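Local coordinates for envelopment polyprotein (Bovine Schmallenberg virus BH80/Germany/2011, PDB 7A56) that probably drives fusion of the viral envelope with a host-cell membrane as the class II fusion glycoprotein Gc, here in its trimeric postfusion form, at residues 203-207 / 208-212; 296-299 / 300-303; 340-344 / 345-349. One frame throughout, in Å; residues are numbered along the deposited sequence.

Contact 1 of 3, residues 203-207 / 208-212; sequences CITMA and HESFC
A tight antiparallel beta hairpin, strands 203-206 and 209-212 joined by a type II turn from Met206 to Glu209, carries a disulfide across its two strands, at the pair farthest from the turn within 203-212. Cys203 and Cys212 form a non-hydrogen-bonded pair, their CA atoms 4.0 Å apart, and each SG lies beside its own backbone N (both chi1 -57°), which brings the two sulfurs together over the same face; the bridge has a chi3 of 107°. On that face too, Thr205 OG1 and Ser210 OG share a hydrogen bond of 2.7 Å, a second rung across a non-hydrogen-bonded pair. The ladder between them is regular: Ile204 N reaches Phe211 O at 2.8 Å, and Phe211 N returns to Ile204 O. Next to the turn, Met206 and Glu209 exchange both backbone bonds, Glu209 N to Met206 O being the longer at 3.1 Å. The opposite face carries Ile204, Met206 and Phe211, with Glu209 at the turn end. Met206 bends at its thioether (chi3 -66°), swinging CE back to 3.9 Å from Phe211 CE2 in an oblique methyl-to-ring contact. Helix 23-40 covers this side, with Ile34 on Met206, Leu38 on Ile204 and Ala35 and Thr39 on Phe211. Along the edges, strand 98-134 hydrogen-bonds to Cys203 and Thr205, and strand 44-46 pairs with Ser210 and Cys212, close to Lys47, which takes the Glu209 carboxylate in a salt bridge.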
ATOM      1  N   CYS A 203      28.792  -0.096   2.481  1.00 24.06           N
ATOM      2  CA  CYS A 203      30.195  -0.061   2.865  1.00 22.35           C
ATOM      3  C   CYS A 203      31.063  -0.586   1.730  1.00 23.36           C
ATOM      4  O   CYS A 203      30.653  -1.450   0.957  1.00 24.20           O
ATOM      5  CB  CYS A 203      30.546  -0.927   4.110  1.00 28.89           C
ATOM      6  SG  CYS A 203      29.556  -0.475   5.589  1.00 30.93           S
ATOM      7  N   ILE A 204      32.261  -0.026   1.640  1.00 22.67           N
ATOM      8  CA  ILE A 204      33.368  -0.630   0.889  1.00 22.29           C
ATOM      9  C   ILE A 204      34.163  -1.448   1.885  1.00 24.47           C
ATOM     10  O   ILE A 204      34.783  -0.901   2.809  1.00 26.25           O
ATOM     11  CB  ILE A 204      34.265   0.438   0.245  1.00 25.16           C
ATOM     12  CG1 ILE A 204      33.448   1.395  -0.617  1.00 26.34           C
ATOM     13  CG2 ILE A 204      35.402  -0.224  -0.655  1.00 22.50           C
ATOM     14  CD1 ILE A 204      32.754   0.712  -1.783  1.00 26.27           C
ATOM     15  N   THR A 205      34.212  -2.754   1.688  1.00 25.67           N
ATOM     16  CA  THR A 205      34.872  -3.619   2.656  1.00 29.41           C
ATOM     17  C   THR A 205      36.169  -4.152   2.042  1.00 31.23           C
ATOM     18  O   THR A 205      36.160  -4.802   0.980  1.00 30.74           O
ATOM     19  CB  THR A 205      33.920  -4.727   3.089  1.00 31.15           C
ATOM     20  OG1 THR A 205      32.848  -4.118   3.834  1.00 30.75           O
ATOM     21  CG2 THR A 205      34.607  -5.803   3.979  1.00 32.82           C
ATOM     22  N   MET A 206      37.284  -3.789   2.659  1.00 35.71           N
ATOM     23  CA  MET A 206      38.594  -4.301   2.297  1.00 41.57           C
ATOM     24  C   MET A 206      39.112  -5.065   3.507  1.00 48.06           C
ATOM     25  O   MET A 206      38.446  -5.146   4.549  1.00 55.28           O
ATOM     26  CB  MET A 206      39.519  -3.165   1.834  1.00 41.06           C
ATOM     27  CG  MET A 206      39.150  -2.609   0.395  1.00 40.09           C
ATOM     28  SD  MET A 206      40.496  -1.500  -0.146  1.00 48.06           S
ATOM     29  CE  MET A 206      40.189  -0.215   1.134  1.00 47.98           C
ATOM     30  N   ALA A 207      40.260  -5.680   3.358  1.00 46.99           N
ATOM     31  CA  ALA A 207      40.785  -6.548   4.411  1.00 51.88           C
ATOM     32  C   ALA A 207      40.846  -5.828   5.762  1.00 56.76           C
ATOM     33  O   ALA A 207      41.486  -4.779   5.902  1.00 62.95           O
ATOM     34  CB  ALA A 207      42.176  -7.051   4.014  1.00 49.12           C
ATOM     35  N   HIS A 208      40.159  -6.387   6.743  1.00 56.67           N
ATOM     36  CA  HIS A 208      40.086  -5.818   8.088  1.00 59.13           C
ATOM     37  C   HIS A 208      39.820  -4.310   8.162  1.00 60.02           C
ATOM     38  O   HIS A 208      40.159  -3.675   9.174  1.00 62.56           O
ATOM     39  CB  HIS A 208      41.375  -6.107   8.861  1.00 60.90           C
ATOM     40  CG  HIS A 208      41.725  -7.562   8.929  1.00 64.25           C
ATOM     41  ND1 HIS A 208      40.997  -8.472   9.672  1.00 64.48           N
ATOM     42  CD2 HIS A 208      42.730  -8.265   8.348  1.00 63.84           C
ATOM     43  CE1 HIS A 208      41.535  -9.673   9.541  1.00 65.35           C
ATOM     44  NE2 HIS A 208      42.592  -9.572   8.749  1.00 65.87           N
ATOM     45  N   GLU A 209      39.244  -3.707   7.119  1.00 53.53           N
ATOM     46  CA  GLU A 209      38.726  -2.358   7.318  1.00 50.29           C
ATOM     47  C   GLU A 209      37.530  -2.132   6.408  1.00 37.61           C
ATOM     48  O   GLU A 209      37.538  -2.536   5.238  1.00 33.65           O
ATOM     49  CB  GLU A 209      39.813  -1.292   7.072  1.00 56.49           C
ATOM     50  CG  GLU A 209      39.463   0.060   7.755  1.00 66.04           C
ATOM     51  CD  GLU A 209      40.694   0.972   7.993  1.00 63.31           C
ATOM     52  OE1 GLU A 209      41.749   0.715   7.338  1.00 64.29           O
ATOM     53  OE2 GLU A 209      40.578   1.930   8.846  1.00 61.66           O
ATOM     54  N   SER A 210      36.502  -1.478   6.937  1.00 32.42           N
ATOM     55  CA  SER A 210      35.360  -1.103   6.117  1.00 30.26           C
ATOM     56  C   SER A 210      35.170   0.419   6.122  1.00 29.54           C
ATOM     57  O   SER A 210      35.584   1.107   7.055  1.00 35.47           O
ATOM     58  CB  SER A 210      34.060  -1.809   6.611  1.00 32.10           C
ATOM     59  OG  SER A 210      33.955  -3.132   6.082  1.00 31.89           O
ATOM     60  N   PHE A 211      34.606   0.940   5.035  1.00 28.17           N
ATOM     61  CA  PHE A 211      34.342   2.365   4.867  1.00 28.91           C
ATOM     62  C   PHE A 211      32.889   2.555   4.474  1.00 25.86           C
ATOM     63  O   PHE A 211      32.467   2.122   3.397  1.00 27.55           O
ATOM     64  CB  PHE A 211      35.296   2.960   3.820  1.00 27.84           C
ATOM     65  CG  PHE A 211      36.734   2.838   4.226  1.00 29.90           C
ATOM     66  CD1 PHE A 211      37.327   3.800   5.047  1.00 30.29           C
ATOM     67  CD2 PHE A 211      37.481   1.721   3.859  1.00 29.83           C
ATOM     68  CE1 PHE A 211      38.635   3.661   5.457  1.00 34.60           C
ATOM     69  CE2 PHE A 211      38.808   1.593   4.248  1.00 33.44           C
ATOM     70  CZ  PHE A 211      39.384   2.555   5.066  1.00 33.98           C
ATOM     71  N   CYS A 212      32.113   3.198   5.347  1.00 28.96           N
ATOM     72  CA  CYS A 212      30.669   3.116   5.249  1.00 27.67           C
ATOM     73  C   CYS A 212      30.024   4.489   5.165  1.00 26.86           C
ATOM     74  O   CYS A 212      30.572   5.471   5.649  1.00 27.81           O
ATOM     75  CB  CYS A 212      30.066   2.401   6.475  1.00 31.48           C
ATOM     76  SG  CYS A 212      30.746   0.759   6.683  1.00 33.79           S
TER

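Contact 2 of 3, residues 296-299 / 300-303; sequences LRRC and FDNS
The charged part of this loop contact is a salt bridge between Arg298 and Asp301, three residues apart on either side of the disulfide-bonded Cys299. NH2 of Arg298 lies 3.3 Å from OD1 of Asp301, but the oxygen sits over one face of the guanidinium and the two planar groups are turned 49° apart, so no N-H is aimed at it and attraction of charge alone holds the pair. The arginine runs out with CG opposite its backbone N, then kinks at chi3 (72°), which bends the guanidinium toward the carboxylate. Its aliphatic part makes a van der Waals contact on the way: CG lies 3.2 Å from Phe300 O.

The second interaction is sulfur-aromatic. Cys299 SG stands 4.6 Å from the centroid of the Phe300 ring, obliquely placed at 30° from the ring normal, and its nearest ring atom is CD1 at 4.1 Å. The same sulfur is bonded to Cys179 in a disulfide, which helps to hold it near the ring.

This loop lies between strand 293-296 and helix 305-308. Val150 of strand 150-158 touches both Cys299 and Phe300, and strand 172-183 supplies Cys179, Gln180 against the Phe300 ring, and Asp181, whose OD1 accepts a hydrogen bond from Phe300 N. From the arginine side, Lys281 of strand 281-285 touches Arg298, and Thr279 of the second subunit packs on it.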
ATOM      1  N   LEU A 296     -28.495  -1.572  35.243  1.00 28.10           N
ATOM      2  CA  LEU A 296     -27.669  -1.112  34.150  1.00 29.64           C
ATOM      3  C   LEU A 296     -26.770  -2.295  33.777  1.00 29.41           C
ATOM      4  O   LEU A 296     -25.889  -2.664  34.555  1.00 29.81           O
ATOM      5  CB  LEU A 296     -26.875   0.117  34.583  1.00 34.24           C
ATOM      6  CG  LEU A 296     -26.375   1.049  33.505  1.00 38.16           C
ATOM      7  CD1 LEU A 296     -27.611   1.697  32.864  1.00 37.70           C
ATOM      8  CD2 LEU A 296     -25.538   2.082  34.214  1.00 39.82           C
ATOM      9  N   ARG A 297     -27.074  -2.957  32.657  1.00 29.50           N
ATOM     10  CA  ARG A 297     -26.341  -4.168  32.298  1.00 27.50           C
ATOM     11  C   ARG A 297     -25.256  -3.893  31.276  1.00 27.24           C
ATOM     12  O   ARG A 297     -24.424  -4.781  31.028  1.00 26.94           O
ATOM     13  CB  ARG A 297     -27.278  -5.241  31.736  1.00 26.95           C
ATOM     14  CG  ARG A 297     -28.295  -5.796  32.752  1.00 29.70           C
ATOM     15  CD  ARG A 297     -29.528  -6.389  32.006  1.00 31.67           C
ATOM     16  NE  ARG A 297     -30.513  -6.827  33.019  1.00 35.17           N
ATOM     17  CZ  ARG A 297     -30.549  -8.036  33.610  1.00 38.87           C
ATOM     18  NH1 ARG A 297     -29.693  -9.003  33.277  1.00 35.34           N
ATOM     19  NH2 ARG A 297     -31.458  -8.281  34.553  1.00 35.26           N
ATOM     20  N   ARG A 298     -25.256  -2.711  30.674  1.00 26.07           N
ATOM     21  CA  ARG A 298     -24.183  -2.350  29.763  1.00 27.97           C
ATOM     22  C   ARG A 298     -24.284  -0.850  29.570  1.00 27.29           C
ATOM     23  O   ARG A 298     -25.379  -0.306  29.589  1.00 26.67           O
ATOM     24  CB  ARG A 298     -24.269  -3.094  28.411  1.00 29.56           C
ATOM     25  CG  ARG A 298     -22.984  -3.029  27.562  1.00 32.10           C
ATOM     26  CD  ARG A 298     -23.095  -3.943  26.343  1.00 35.18           C
ATOM     27  NE  ARG A 298     -24.022  -3.373  25.376  1.00 37.62           N
ATOM     28  CZ  ARG A 298     -24.781  -4.079  24.533  1.00 40.70           C
ATOM     29  NH1 ARG A 298     -24.708  -5.414  24.533  1.00 41.79           N
ATOM     30  NH2 ARG A 298     -25.644  -3.444  23.727  1.00 40.88           N
ATOM     31  N   CYS A 299     -23.134  -0.183  29.446  1.00 25.53           N
ATOM     32  CA  CYS A 299     -23.144   1.240  29.117  1.00 25.03           C
ATOM     33  C   CYS A 299     -22.747   1.449  27.668  1.00 25.37           C
ATOM     34  O   CYS A 299     -23.606   1.596  26.775  1.00 23.64           O
ATOM     35  CB  CYS A 299     -22.216   2.035  30.070  1.00 25.86           C
ATOM     36  SG  CYS A 299     -22.276   3.839  29.767  1.00 28.41           S
ATOM     37  N   PHE A 300     -21.425   1.462  27.399  1.00 25.90           N
ATOM     38  CA  PHE A 300     -20.991   1.503  26.021  1.00 24.26           C
ATOM     39  C   PHE A 300     -21.086   0.109  25.405  1.00 26.89           C
ATOM     40  O   PHE A 300     -21.036  -0.895  26.108  1.00 28.44           O
ATOM     41  CB  PHE A 300     -19.499   1.910  25.898  1.00 22.32           C
ATOM     42  CG  PHE A 300     -19.125   3.293  26.466  1.00 24.99           C
ATOM     43  CD1 PHE A 300     -19.984   4.382  26.372  1.00 26.42           C
ATOM     44  CD2 PHE A 300     -17.841   3.505  26.982  1.00 27.38           C
ATOM     45  CE1 PHE A 300     -19.605   5.655  26.859  1.00 29.77           C
ATOM     46  CE2 PHE A 300     -17.464   4.776  27.486  1.00 27.73           C
ATOM     47  CZ  PHE A 300     -18.325   5.846  27.400  1.00 29.14           C
ATOM     48  N   ASP A 301     -21.062   0.053  24.067  1.00 26.80           N
ATOM     49  CA  ASP A 301     -20.603  -1.146  23.370  1.00 27.34           C
ATOM     50  C   ASP A 301     -19.079  -1.235  23.456  1.00 27.57           C
ATOM     51  O   ASP A 301     -18.395  -0.219  23.385  1.00 28.97           O
ATOM     52  CB  ASP A 301     -20.978  -1.113  21.885  1.00 25.51           C
ATOM     53  CG  ASP A 301     -22.502  -1.123  21.650  1.00 33.31           C
ATOM     54  OD1 ASP A 301     -23.151  -2.073  22.126  1.00 35.37           O
ATOM     55  OD2 ASP A 301     -23.011  -0.218  20.943  1.00 33.71           O
ATOM     56  N   ASN A 302     -18.537  -2.445  23.623  1.00 27.17           N
ATOM     57  CA  ASN A 302     -17.069  -2.604  23.669  1.00 28.68           C
ATOM     58  C   ASN A 302     -16.714  -3.838  22.864  1.00 31.26           C
ATOM     59  O   ASN A 302     -17.148  -4.937  23.196  1.00 33.69           O
ATOM     60  CB  ASN A 302     -16.514  -2.743  25.095  1.00 28.59           C
ATOM     61  CG  ASN A 302     -14.950  -2.682  25.153  1.00 28.81           C
ATOM     62  OD1 ASN A 302     -14.254  -2.743  24.103  1.00 27.40           O
ATOM     63  ND2 ASN A 302     -14.412  -2.514  26.354  1.00 29.60           N
ATOM     64  N   SER A 303     -15.920  -3.667  21.831  1.00 30.14           N
ATOM     65  CA  SER A 303     -15.568  -4.777  20.951  1.00 28.80           C
ATOM     66  C   SER A 303     -14.118  -5.232  21.155  1.00 30.64           C
ATOM     67  O   SER A 303     -13.436  -5.603  20.204  1.00 28.61           O
ATOM     68  CB  SER A 303     -15.846  -4.385  19.493  1.00 30.10           C
ATOM     69  OG  SER A 303     -15.713  -5.530  18.653  1.00 35.46           O
TER

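Contact 3 of 3, residues 340-344 / 345-349; sequences IMLGD and FDYNA
Tyr347 OH receives the backbone N-H of Leu342 in a nearly straight hydrogen bond, 2.9 Å long with an angle of 172° at the hydrogen. The phenol therefore spans the distance between two chain segments that do not pair directly: their axes come no closer than 9.4 Å. Along the ring, Leu342 CG lies at the edge, near the ring plane, 4.1 Å from CE1, and Ile340 brings its CG2 branch to 4.2 Å from the same Tyr347 CE1. Leu342 also serves the second aromatic. Its CB touches Phe345 CD2 at 3.7 Å, and its carbonyl O meets Phe345 CE2 at the ring edge.

The phenylalanine folds back over the chain that leads into it. With CG set beside its own backbone N (chi1 -61°), the ring takes Asp344 O over one face, while Gly343 C comes in obliquely and Gly343 N lies at the edge. This is the connection between strand 340-343 and strand 346-349, where Asp344 is the centre of an inverse gamma turn and Phe345 N makes a weak hydrogen bond of 3.1 Å to Gly343 O. Gly343 takes a positive phi of 129°, a backbone shape that suits glycine.

Farther out, Ser73 O of strand 70-80 hydrogen-bonds to Tyr347 OH, giving the phenol oxygen a partner besides Leu342 N, and Ser73 OG lies within hydrogen-bonding reach of both Gly343 O and Phe345 O, which would have to share its one proton. Arg71 NH1 bonds Phe345 O and forms a salt bridge with Asp344 OD1. On the apolar side, Ile91 of strand 86-92 touches Leu342, Phe345 and Tyr347, while helix 23-40 lays Tyr26 and Leu30 on Phe345 and Ile34 on Leu342.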
ATOM      1  N   ILE A 340      34.168   0.977  -9.918  1.00 25.30           N
ATOM      2  CA  ILE A 340      35.498   0.951  -9.305  1.00 24.35           C
ATOM      3  C   ILE A 340      36.525   1.119 -10.428  1.00 23.01           C
ATOM      4  O   ILE A 340      36.438   0.425 -11.451  1.00 24.78           O
ATOM      5  CB  ILE A 340      35.748  -0.379  -8.564  1.00 21.83           C
ATOM      6  CG1 ILE A 340      34.771  -0.560  -7.378  1.00 21.83           C
ATOM      7  CG2 ILE A 340      37.236  -0.505  -8.122  1.00 23.07           C
ATOM      8  CD1 ILE A 340      34.558  -2.071  -7.088  1.00 27.86           C
ATOM      9  N   MET A 341      37.405   2.113 -10.277  1.00 21.60           N
ATOM     10  CA  MET A 341      38.448   2.473 -11.267  1.00 23.81           C
ATOM     11  C   MET A 341      39.739   2.756 -10.516  1.00 25.88           C
ATOM     12  O   MET A 341      39.922   3.868  -9.997  1.00 28.45           O
ATOM     13  CB  MET A 341      37.992   3.696 -12.055  1.00 29.05           C
ATOM     14  CG  MET A 341      38.975   4.148 -13.213  1.00 38.79           C
ATOM     15  SD  MET A 341      37.959   5.076 -14.394  1.00 46.99           S
ATOM     16  CE  MET A 341      38.807   4.683 -15.934  1.00 50.38           C
ATOM     17  N   LEU A 342      40.647   1.764 -10.479  1.00 25.86           N
ATOM     18  CA  LEU A 342      41.862   1.874  -9.679  1.00 25.47           C
ATOM     19  C   LEU A 342      43.103   2.213 -10.515  1.00 28.87           C
ATOM     20  O   LEU A 342      44.156   2.524  -9.946  1.00 31.54           O
ATOM     21  CB  LEU A 342      42.104   0.565  -8.913  1.00 26.04           C
ATOM     22  CG  LEU A 342      40.914   0.090  -8.080  1.00 25.63           C
ATOM     23  CD1 LEU A 342      41.208  -1.168  -7.213  1.00 27.89           C
ATOM     24  CD2 LEU A 342      40.466   1.208  -7.169  1.00 26.18           C
ATOM     25  N   GLY A 343      43.018   2.138 -11.820  1.00 29.22           N
ATOM     26  CA  GLY A 343      44.260   2.196 -12.611  1.00 30.82           C
ATOM     27  C   GLY A 343      44.297   1.036 -13.580  1.00 31.89           C
ATOM     28  O   GLY A 343      43.238   0.597 -14.023  1.00 31.27           O
ATOM     29  N   ASP A 344      45.481   0.499 -13.900  1.00 34.69           N
ATOM     30  CA  ASP A 344      45.619  -0.519 -14.939  1.00 34.34           C
ATOM     31  C   ASP A 344      45.499  -1.916 -14.343  1.00 34.67           C
ATOM     32  O   ASP A 344      46.490  -2.590 -14.030  1.00 33.60           O
ATOM     33  CB  ASP A 344      46.960  -0.314 -15.662  1.00 41.32           C
ATOM     34  CG  ASP A 344      47.212  -1.325 -16.781  1.00 44.18           C
ATOM     35  OD1 ASP A 344      46.260  -1.891 -17.374  1.00 40.81           O
ATOM     36  OD2 ASP A 344      48.404  -1.521 -17.101  1.00 53.57           O
ATOM     37  N   PHE A 345      44.243  -2.354 -14.153  1.00 32.16           N
ATOM     38  CA  PHE A 345      43.964  -3.619 -13.496  1.00 32.11           C
ATOM     39  C   PHE A 345      42.934  -4.424 -14.277  1.00 31.78           C
ATOM     40  O   PHE A 345      42.222  -3.898 -15.135  1.00 33.60           O
ATOM     41  CB  PHE A 345      43.486  -3.366 -12.059  1.00 31.76           C
ATOM     42  CG  PHE A 345      44.512  -2.680 -11.245  1.00 32.57           C
ATOM     43  CD1 PHE A 345      45.576  -3.387 -10.729  1.00 35.17           C
ATOM     44  CD2 PHE A 345      44.463  -1.328 -11.060  1.00 32.03           C
ATOM     45  CE1 PHE A 345      46.547  -2.768  -9.997  1.00 37.86           C
ATOM     46  CE2 PHE A 345      45.452  -0.693 -10.328  1.00 34.00           C
ATOM     47  CZ  PHE A 345      46.477  -1.420  -9.780  1.00 37.32           C
ATOM     48  N   ASP A 346      42.896  -5.722 -13.979  1.00 33.20           N
ATOM     49  CA  ASP A 346      41.778  -6.583 -14.345  1.00 37.29           C
ATOM     50  C   ASP A 346      40.890  -6.776 -13.123  1.00 33.69           C
ATOM     51  O   ASP A 346      41.369  -6.871 -11.990  1.00 35.38           O
ATOM     52  CB  ASP A 346      42.225  -7.963 -14.818  1.00 43.15           C
ATOM     53  CG  ASP A 346      42.997  -7.932 -16.156  1.00 49.25           C
ATOM     54  OD1 ASP A 346      42.899  -6.954 -16.950  1.00 49.17           O
ATOM     55  OD2 ASP A 346      43.695  -8.943 -16.401  1.00 53.78           O
ATOM     56  N   TYR A 347      39.599  -6.872 -13.364  1.00 31.89           N
ATOM     57  CA  TYR A 347      38.649  -7.035 -12.280  1.00 28.58           C
ATOM     58  C   TYR A 347      37.686  -8.183 -12.573  1.00 31.65           C
ATOM     59  O   TYR A 347      37.209  -8.328 -13.704  1.00 34.24           O
ATOM     60  CB  TYR A 347      37.840  -5.780 -12.125  1.00 27.84           C
ATOM     61  CG  TYR A 347      38.581  -4.480 -12.093  1.00 28.24           C
ATOM     62  CD1 TYR A 347      39.030  -3.939 -10.882  1.00 29.49           C
ATOM     63  CD2 TYR A 347      38.715  -3.704 -13.249  1.00 25.92           C
ATOM     64  CE1 TYR A 347      39.652  -2.679 -10.833  1.00 31.99           C
ATOM     65  CE2 TYR A 347      39.379  -2.468 -13.210  1.00 25.75           C
ATOM     66  CZ  TYR A 347      39.848  -1.974 -12.010  1.00 28.16           C
ATOM     67  OH  TYR A 347      40.428  -0.748 -11.967  1.00 31.91           O
ATOM     68  N   ASN A 348      37.355  -8.981 -11.564  1.00 29.94           N
ATOM     69  CA  ASN A 348      36.255  -9.898 -11.796  1.00 34.16           C
ATOM     70  C   ASN A 348      35.409 -10.106 -10.534  1.00 31.57           C
ATOM     71  O   ASN A 348      35.926 -10.209  -9.424  1.00 35.05           O
ATOM     72  CB  ASN A 348      36.749 -11.246 -12.286  1.00 39.02           C
ATOM     73  CG  ASN A 348      37.464 -12.008 -11.218  1.00 45.98           C
ATOM     74  OD1 ASN A 348      38.612 -11.707 -10.906  1.00 47.65           O
ATOM     75  ND2 ASN A 348      36.787 -12.992 -10.621  1.00 53.42           N
ATOM     76  N   ALA A 349      34.124 -10.315 -10.743  1.00 29.91           N
ATOM     77  CA  ALA A 349      33.213 -10.568  -9.625  1.00 28.87           C
ATOM     78  C   ALA A 349      33.429 -11.966  -9.056  1.00 32.63           C
ATOM     79  O   ALA A 349      33.850 -12.893  -9.762  1.00 34.22           O
ATOM     80  CB  ALA A 349      31.766 -10.412 -10.098  1.00 26.81           C
TER

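Overall arrangement
Contacts 1 and 3 are neighbours at one end of the elongated subunit, their centres 17 Å apart and nearest atoms about 6 Å, without touching. What joins them is helix 23-40: its Ile34 packs on both Met206 and Leu342, and strand 226-231 is a second link, touching Ile204 and pairing with strand 335-343. Contact 2 sits on the other side of the chain's centre, 62 Å from contact 1 and 73 Å from contact 3, centre to centre. It is also where a neighbouring subunit comes close, through Arg297 and Arg298, and a phosphate ion, probably from the crystallisation liquor, lies about 4 Å from the Asp301 side chain.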